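Serine/threonine/tyrosine-interacting protein (Homo sapiens, PDB 2R0B) acts as a catalytically inactive phosphatase that anchors ERK1/ERK2 in the nucleus and blocks assembly of FBXW7 into the SCF ubiquitin ligase. Local coordinates at residues P27-K31 and H32-H36. Sequence-based numbering, arbitrary orientation.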
ATOM      1  N   PRO A  27       3.546  16.940 -10.082  1.00 20.95           N
ATOM      2  CA  PRO A  27       4.880  17.441  -9.718  1.00 20.98           C
ATOM      3  C   PRO A  27       5.500  16.730  -8.505  1.00 20.77           C
ATOM      4  O   PRO A  27       6.695  16.422  -8.520  1.00 20.65           O
ATOM      5  CB  PRO A  27       4.609  18.910  -9.369  1.00 21.25           C
ATOM      6  CG  PRO A  27       3.477  19.273 -10.236  1.00 21.30           C
ATOM      7  CD  PRO A  27       2.582  18.052 -10.238  1.00 21.47           C
ATOM      8  N   VAL A  28       4.692  16.464  -7.477  1.00 20.00           N
ATOM      9  CA  VAL A  28       5.175  15.793  -6.257  1.00 18.77           C
ATOM     10  C   VAL A  28       5.583  14.361  -6.571  1.00 17.94           C
ATOM     11  O   VAL A  28       6.665  13.924  -6.181  1.00 16.94           O
ATOM     12  CB  VAL A  28       4.124  15.852  -5.123  1.00 18.97           C
ATOM     13  CG1 VAL A  28       4.551  15.031  -3.932  1.00 19.23           C
ATOM     14  CG2 VAL A  28       3.890  17.310  -4.703  1.00 20.80           C
ATOM     15  N   LEU A  29       4.745  13.669  -7.342  1.00 17.54           N
ATOM     16  CA  LEU A  29       5.033  12.312  -7.753  1.00 17.89           C
ATOM     17  C   LEU A  29       6.308  12.225  -8.584  1.00 17.93           C
ATOM     18  O   LEU A  29       7.143  11.357  -8.335  1.00 17.71           O
ATOM     19  CB  LEU A  29       3.834  11.695  -8.494  1.00 18.17           C
ATOM     20  CG  LEU A  29       2.562  11.607  -7.640  1.00 17.67           C
ATOM     21  CD1 LEU A  29       1.394  11.331  -8.572  1.00 20.85           C
ATOM     22  CD2 LEU A  29       2.624  10.539  -6.567  1.00 19.13           C
ATOM     23  N   GLN A  30       6.496  13.164  -9.507  1.00 18.11           N
ATOM     24  CA  GLN A  30       7.657  13.100 -10.399  1.00 19.43           C
ATOM     25  C   GLN A  30       8.918  13.460  -9.636  1.00 18.84           C
ATOM     26  O   GLN A  30       9.941  12.814  -9.836  1.00 19.79           O
ATOM     27  CB  GLN A  30       7.443  13.982 -11.639  1.00 19.16           C
ATOM     28  CG  GLN A  30       6.217  13.510 -12.433  1.00 19.09           C
ATOM     29  CD  GLN A  30       6.020  14.191 -13.769  1.00 21.90           C
ATOM     30  OE1 GLN A  30       6.123  15.422 -13.889  1.00 24.35           O
ATOM     31  NE2 GLN A  30       5.686  13.387 -14.787  1.00 25.73           N
ATOM     32  N   LYS A  31       8.829  14.446  -8.731  1.00 19.67           N
ATOM     33  CA  LYS A  31       9.977  14.860  -7.900  1.00 20.58           C
ATOM     34  C   LYS A  31      10.516  13.723  -7.042  1.00 19.74           C
ATOM     35  O   LYS A  31      11.721  13.644  -6.808  1.00 18.70           O
ATOM     36  CB  LYS A  31       9.615  16.059  -7.014  1.00 20.90           C
ATOM     37  CG  LYS A  31      10.695  16.503  -6.006  1.00 23.98           C
ATOM     38  CD  LYS A  31      10.248  17.753  -5.247  1.00 24.05           C
ATOM     39  CE  LYS A  31       9.006  17.471  -4.395  1.00 27.41           C
ATOM     40  NZ  LYS A  31       8.274  18.710  -4.005  1.00 30.07           N
ATOM     41  N   HIS A  32       9.624  12.846  -6.579  1.00 18.11           N
ATOM     42  CA  HIS A  32      10.037  11.688  -5.786  1.00 18.17           C
ATOM     43  C   HIS A  32      10.340  10.418  -6.613  1.00 17.73           C
ATOM     44  O   HIS A  32      10.657   9.368  -6.043  1.00 17.32           O
ATOM     45  CB  HIS A  32       8.997  11.405  -4.694  1.00 18.32           C
ATOM     46  CG  HIS A  32       9.031  12.384  -3.559  1.00 20.92           C
ATOM     47  ND1 HIS A  32       8.133  13.424  -3.438  1.00 23.55           N
ATOM     48  CD2 HIS A  32       9.865  12.480  -2.493  1.00 20.15           C
ATOM     49  CE1 HIS A  32       8.398  14.110  -2.339  1.00 20.86           C
ATOM     50  NE2 HIS A  32       9.452  13.568  -1.755  1.00 21.90           N
ATOM     51  N   GLY A  33      10.262  10.533  -7.942  1.00 17.34           N
ATOM     52  CA  GLY A  33      10.601   9.439  -8.843  1.00 17.76           C
ATOM     53  C   GLY A  33       9.637   8.278  -8.756  1.00 17.32           C
ATOM     54  O   GLY A  33      10.044   7.132  -8.957  1.00 18.78           O
ATOM     55  N   ILE A  34       8.374   8.566  -8.433  1.00 17.53           N
ATOM     56  CA  ILE A  34       7.332   7.508  -8.394  1.00 17.09           C
ATOM     57  C   ILE A  34       7.118   6.989  -9.806  1.00 16.44           C
ATOM     58  O   ILE A  34       6.955   7.783 -10.726  1.00 18.20           O
ATOM     59  CB  ILE A  34       5.968   8.059  -7.909  1.00 16.49           C
ATOM     60  CG1 ILE A  34       6.013   8.569  -6.460  1.00 17.56           C
ATOM     61  CG2 ILE A  34       4.845   7.041  -8.141  1.00 16.77           C
ATOM     62  CD1 ILE A  34       6.641   7.584  -5.493  1.00 15.66           C
ATOM     63  N   THR A  35       7.082   5.666  -9.965  1.00 15.04           N
ATOM     64  CA  THR A  35       6.895   5.043 -11.275  1.00 15.72           C
ATOM     65  C   THR A  35       5.747   4.036 -11.291  1.00 14.62           C
ATOM     66  O   THR A  35       5.252   3.674 -12.369  1.00 16.13           O
ATOM     67  CB  THR A  35       8.170   4.309 -11.756  1.00 16.10           C
ATOM     68  OG1 THR A  35       8.591   3.358 -10.780  1.00 17.21           O
ATOM     69  CG2 THR A  35       9.282   5.301 -12.019  1.00 17.49           C
ATOM     70  N   HIS A  36       5.361   3.582 -10.102  1.00 15.19           N
ATOM     71  CA  HIS A  36       4.345   2.544  -9.929  1.00 12.58           C
ATOM     72  C   HIS A  36       3.357   2.931  -8.822  1.00 12.90           C
ATOM     73  O   HIS A  36       3.765   3.452  -7.796  1.00 12.92           O
ATOM     74  CB  HIS A  36       5.035   1.256  -9.500  1.00 12.77           C
ATOM     75  CG  HIS A  36       5.804   0.571 -10.585  1.00 13.09           C
ATOM     76  ND1 HIS A  36       7.030   1.020 -11.032  1.00 14.57           N
ATOM     77  CD2 HIS A  36       5.537  -0.560 -11.282  1.00 15.46           C
ATOM     78  CE1 HIS A  36       7.468   0.211 -11.980  1.00 19.02           C
ATOM     79  NE2 HIS A  36       6.583  -0.759 -12.148  1.00 16.85           N
TER
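H32 folds back on V28 where the short helix 26-31 ends in a Schellman motif. This turn leads into strand 36-41 of the dual specificity phosphatase domain. G33 is the first residue to leave helical backbone angles, with a positive phi of 68°. V28 O takes two donors from the same residue. H32 N reaches it at 3.2 Å, and H32 ND1 also lies 3.2 Å from V28 O. The two approach from opposite faces of the carbonyl plane. The ND1 donor sits above that plane, and its N-H...O angle is 150°. A carbonyl can only accept, so ND1 probably carries the proton. With CG anti to the carbonyl carbon (chi1 -74°), the ring lies beside the V28 side chain, and V28 CG1 is 4.0 Å from H32 ND1. The bent K31 chain runs alongside the ring and brings CE near H32 CE1. F14 and M6 also touch the H32 side chain. A leucine in place of H32 would probably cost V28 O its ND1 donor and lose the ring contact with F14. The next carbonyls are met by backbone N-H groups. I34 N bonds to L29 O at 3.1 Å, and G33 N bonds to Q30 O at 3.0 Å. These two bonds back into the last turn make the motif. On the buried side, L29 reaches F53, F57 and L94 of strand 93-96, so the helix end is joined to the central sheet. F53 belongs to the FBXW7-binding motif. L29 meets I34 through CD2 of L29 against CG1 of I34, 3.9 Å apart.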